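N-acetyltransferase domain-containing protein (Xanthomonas campestris pv. campestris, PDB 2OZH) probably transfers an acyl group, such as acetyl, to a substrate not yet identified, as a member of the GNAT acetyltransferase family. Local coordinates at residues A58-I63 against G73-L78. Residues are numbered along the deposited sequence; the frame is centred on the assembly and turned at random.
Sequences AFARVI and GDVFVL. With EDO (1,2-ethanediol), chain E.
F59 and F76 face each other as a hydrogen-bonded pair of the antiparallel hairpin formed by strands 55-64 and 69-77: F59 N donates to F76 O (2.9 Å), and F76 N returns a bond to F59 O (3.0 Å). R61 and G73 form a second such pair. Between these two rungs the register slips by one residue, a beta bulge, and D74 is the extra residue, its backbone in the left-handed region (phi 61°, psi 27°). The N-H of V75 there meets O1 of a 1,2-ethanediol that also bonds A109 O on strand 105-109.

At the bulge D74 turns toward R61 and forms a salt bridge. NE and NH2 of R61, side-on, both grip OD2, at 2.7 Å from NE and 2.9 Å from NH2; the oxygen lies in the guanidinium plane, yet both nitrogens come from one face of the carboxylate. OD1 is held by W29 and by a water.

Apolar packing follows the two faces. F59 CB sits over one face of the F76 ring, 3.8 Å from its centroid, while its own ring, CG anti to the backbone N (chi1 -171°), runs alongside D74 and reaches I19 of helix 16-26. On the other face A58 CB touches V77 CG2 in the conformer described, beneath helix 86-96.

As in other GNAT enzymes, the bulged fourth strand, 69-77, probably diverges from 105-109 to admit acetyl-CoA, and the ethanediol probably lies in that site. R61 carries two salt bridges, to D74 within the hairpin and through NH1 to D65 of the second subunit, so its buried guanidinium is probably held firmly by both carboxylates.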
ATOM      1  N   ALA A  58       4.777   4.999 -21.274  1.00 10.39           N
ATOM      2  CA  ALA A  58       4.098   4.039 -20.394  1.00 10.65           C
ATOM      3  C   ALA A  58       4.475   4.344 -18.967  1.00 10.29           C
ATOM      4  O   ALA A  58       5.474   5.025 -18.696  1.00 10.68           O
ATOM      5  CB  ALA A  58       4.495   2.614 -20.749  1.00 11.26           C
ATOM      6  N   PHE A  59       3.691   3.809 -18.022  1.00 10.20           N
ATOM      7  CA  PHE A  59       3.870   4.072 -16.605  1.00  9.70           C
ATOM      8  C   PHE A  59       3.279   2.941 -15.787  1.00  9.99           C
ATOM      9  O   PHE A  59       2.307   2.315 -16.190  1.00 11.18           O
ATOM     10  CB  PHE A  59       3.082   5.348 -16.256  1.00 10.94           C
ATOM     11  CG  PHE A  59       3.307   5.913 -14.856  1.00  9.92           C
ATOM     12  CD1 PHE A  59       4.564   6.304 -14.433  1.00  9.77           C
ATOM     13  CD2 PHE A  59       2.254   6.061 -13.979  1.00 10.47           C
ATOM     14  CE1 PHE A  59       4.753   6.851 -13.171  1.00  9.87           C
ATOM     15  CE2 PHE A  59       2.426   6.615 -12.758  1.00 11.70           C
ATOM     16  CZ  PHE A  59       3.654   7.039 -12.342  1.00 10.33           C
ATOM     17  N   ALA A  60       3.881   2.718 -14.627  1.00 10.58           N
ATOM     18  CA  ALA A  60       3.303   1.867 -13.585  1.00 11.71           C
ATOM     19  C   ALA A  60       3.810   2.372 -12.270  1.00 11.26           C
ATOM     20  O   ALA A  60       4.916   2.886 -12.185  1.00 12.49           O
ATOM     21  CB  ALA A  60       3.733   0.393 -13.786  1.00 12.53           C
ATOM     22  N   ARG A  61       3.007   2.241 -11.227  1.00 10.66           N
ATOM     23  CA  ARG A  61       3.337   2.824  -9.943  1.00 11.23           C
ATOM     24  C   ARG A  61       3.097   1.836  -8.808  1.00 10.36           C
ATOM     25  O   ARG A  61       2.057   1.187  -8.775  1.00 11.91           O
ATOM     26  CB  ARG A  61       2.536   4.106  -9.698  1.00 11.84           C
ATOM     27  CG  ARG A  61       2.986   4.860  -8.449  1.00 13.58           C
ATOM     28  CD  ARG A  61       2.448   6.274  -8.424  1.00 11.72           C
ATOM     29  NE  ARG A  61       1.004   6.350  -8.301  1.00 11.49           N
ATOM     30  CZ  ARG A  61       0.355   6.437  -7.149  1.00 12.42           C
ATOM     31  NH1 ARG A  61       0.997   6.336  -5.996  1.00 12.36           N
ATOM     32  NH2 ARG A  61      -0.939   6.647  -7.148  1.00 13.42           N
ATOM     33  N   VAL A  62       4.073   1.725  -7.926  1.00 10.70           N
ATOM     34  CA  VAL A  62       4.006   0.803  -6.805  1.00 11.05           C
ATOM     35  C   VAL A  62       4.131   1.566  -5.483  1.00 10.95           C
ATOM     36  O   VAL A  62       5.045   2.362  -5.303  1.00 11.84           O
ATOM     37  CB  VAL A  62       5.096  -0.281  -6.926  1.00 10.97           C
ATOM     38  CG1 VAL A  62       5.087  -1.213  -5.704  1.00 12.73           C
ATOM     39  CG2 VAL A  62       4.927  -1.071  -8.201  1.00 12.39           C
ATOM     40  N   ILE A  63       3.228   1.308  -4.542  1.00 10.44           N
ATOM     41  CA  ILE A  63       3.316   1.836  -3.193  1.00 10.14           C
ATOM     42  C   ILE A  63       3.712   0.629  -2.323  1.00 10.30           C
ATOM     43  O   ILE A  63       3.009  -0.372  -2.316  1.00 11.09           O
ATOM     44  CB  ILE A  63       1.983   2.405  -2.728  1.00 10.14           C
ATOM     45  CG1 ILE A  63       1.522   3.503  -3.693  1.00 11.11           C
ATOM     46  CG2 ILE A  63       2.113   2.958  -1.324  1.00 12.76           C
ATOM     47  CD1 ILE A  63       0.113   3.987  -3.420  1.00 13.73           C
ATOM     48  N   GLY A  73      -0.667   0.244  -9.092  1.00 13.04           N
ATOM     49  CA  GLY A  73      -1.712   1.014  -9.765  1.00 14.23           C
ATOM     50  C   GLY A  73      -1.151   1.937 -10.826  1.00 13.66           C
ATOM     51  O   GLY A  73       0.038   1.954 -11.114  1.00 13.52           O
ATOM     52  N   ASP A  74      -2.059   2.693 -11.416  1.00 13.88           N
ATOM     53  CA  ASP A  74      -1.743   3.718 -12.413  1.00 12.73           C
ATOM     54  C   ASP A  74      -1.061   3.162 -13.664  1.00 14.08           C
ATOM     55  O   ASP A  74      -0.374   3.886 -14.361  1.00 14.60           O
ATOM     56  CB  ASP A  74      -0.931   4.861 -11.815  1.00 13.65           C
ATOM     57  CG  ASP A  74      -1.715   5.705 -10.820  1.00 15.30           C
ATOM     58  OD1 ASP A  74      -2.952   5.708 -10.838  1.00 15.05           O
ATOM     59  OD2 ASP A  74      -1.045   6.466 -10.090  1.00 19.34           O
ATOM     60  N   VAL A  75      -1.288   1.912 -14.003  1.00 12.45           N
ATOM     61  CA  VAL A  75      -0.642   1.309 -15.170  1.00 12.29           C
ATOM     62  C   VAL A  75      -1.274   1.824 -16.429  1.00 11.91           C
ATOM     63  O   VAL A  75      -2.517   1.777 -16.612  1.00 13.85           O
ATOM     64  CB  VAL A  75      -0.728  -0.231 -15.114  1.00 14.18           C
ATOM     65  CG1 VAL A  75      -0.169  -0.856 -16.397  1.00 18.27           C
ATOM     66  CG2 VAL A  75       0.005  -0.774 -13.892  1.00 15.09           C
ATOM     67  N   PHE A  76      -0.444   2.334 -17.351  1.00 10.93           N
ATOM     68  CA  PHE A  76      -0.945   2.696 -18.645  1.00 11.13           C
ATOM     69  C   PHE A  76       0.167   2.634 -19.697  1.00 10.46           C
ATOM     70  O   PHE A  76       1.347   2.763 -19.396  1.00 10.25           O
ATOM     71  CB  PHE A  76      -1.617   4.088 -18.652  1.00 12.74           C
ATOM     72  CG  PHE A  76      -0.682   5.280 -18.473  1.00 12.17           C
ATOM     73  CD1 PHE A  76       0.078   5.749 -19.525  1.00 11.97           C
ATOM     74  CD2 PHE A  76      -0.635   5.984 -17.287  1.00 12.27           C
ATOM     75  CE1 PHE A  76       0.898   6.892 -19.403  1.00 12.90           C
ATOM     76  CE2 PHE A  76       0.174   7.096 -17.151  1.00 11.83           C
ATOM     77  CZ  PHE A  76       0.944   7.536 -18.179  1.00 12.38           C
ATOM     78  N   VAL A  77      -0.293   2.480 -20.943  1.00 11.01           N
ATOM     79  CA  VAL A  77       0.509   2.654 -22.156  0.50 10.71           C
ATOM     80  C   VAL A  77      -0.276   3.582 -23.057  1.00 11.43           C
ATOM     81  O   VAL A  77      -1.472   3.380 -23.229  1.00 13.07           O
ATOM     82  CB  VAL A  77       0.783   1.312 -22.849  0.50 10.70           C
ATOM     83  CG1 VAL A  77       1.499   1.520 -24.160  0.50 11.28           C
ATOM     84  CG2 VAL A  77       1.584   0.395 -21.939  0.50  9.13           C
ATOM     85  N   LEU A  78       0.376   4.591 -23.642  1.00 10.73           N
ATOM     86  CA  LEU A  78      -0.321   5.505 -24.537  1.00 11.96           C
ATOM     87  C   LEU A  78      -0.849   4.747 -25.734  1.00 11.19           C
ATOM     88  O   LEU A  78      -0.214   3.795 -26.214  1.00 11.09           O
ATOM     89  CB  LEU A  78       0.573   6.652 -24.948  1.00 12.90           C
ATOM     90  CG  LEU A  78       0.991   7.578 -23.798  1.00 16.20           C
ATOM     91  CD1 LEU A  78       1.869   8.667 -24.374  1.00 16.09           C
ATOM     92  CD2 LEU A  78      -0.224   8.150 -23.050  1.00 17.15           C
TER
HETATM   93  C1  EDO E 301      -2.838  -1.610 -12.426  1.00 25.84           C
HETATM   94  O1  EDO E 301      -3.057  -0.190 -12.538  1.00 23.53           O
HETATM   95  C2  EDO E 301      -3.941  -2.278 -11.658  1.00 27.34           C
HETATM   96  O2  EDO E 301      -5.161  -2.290 -12.405  1.00 31.43           O
HETATM   97  O   HOH W   1      -4.031   7.058  -8.580  1.00 27.92           O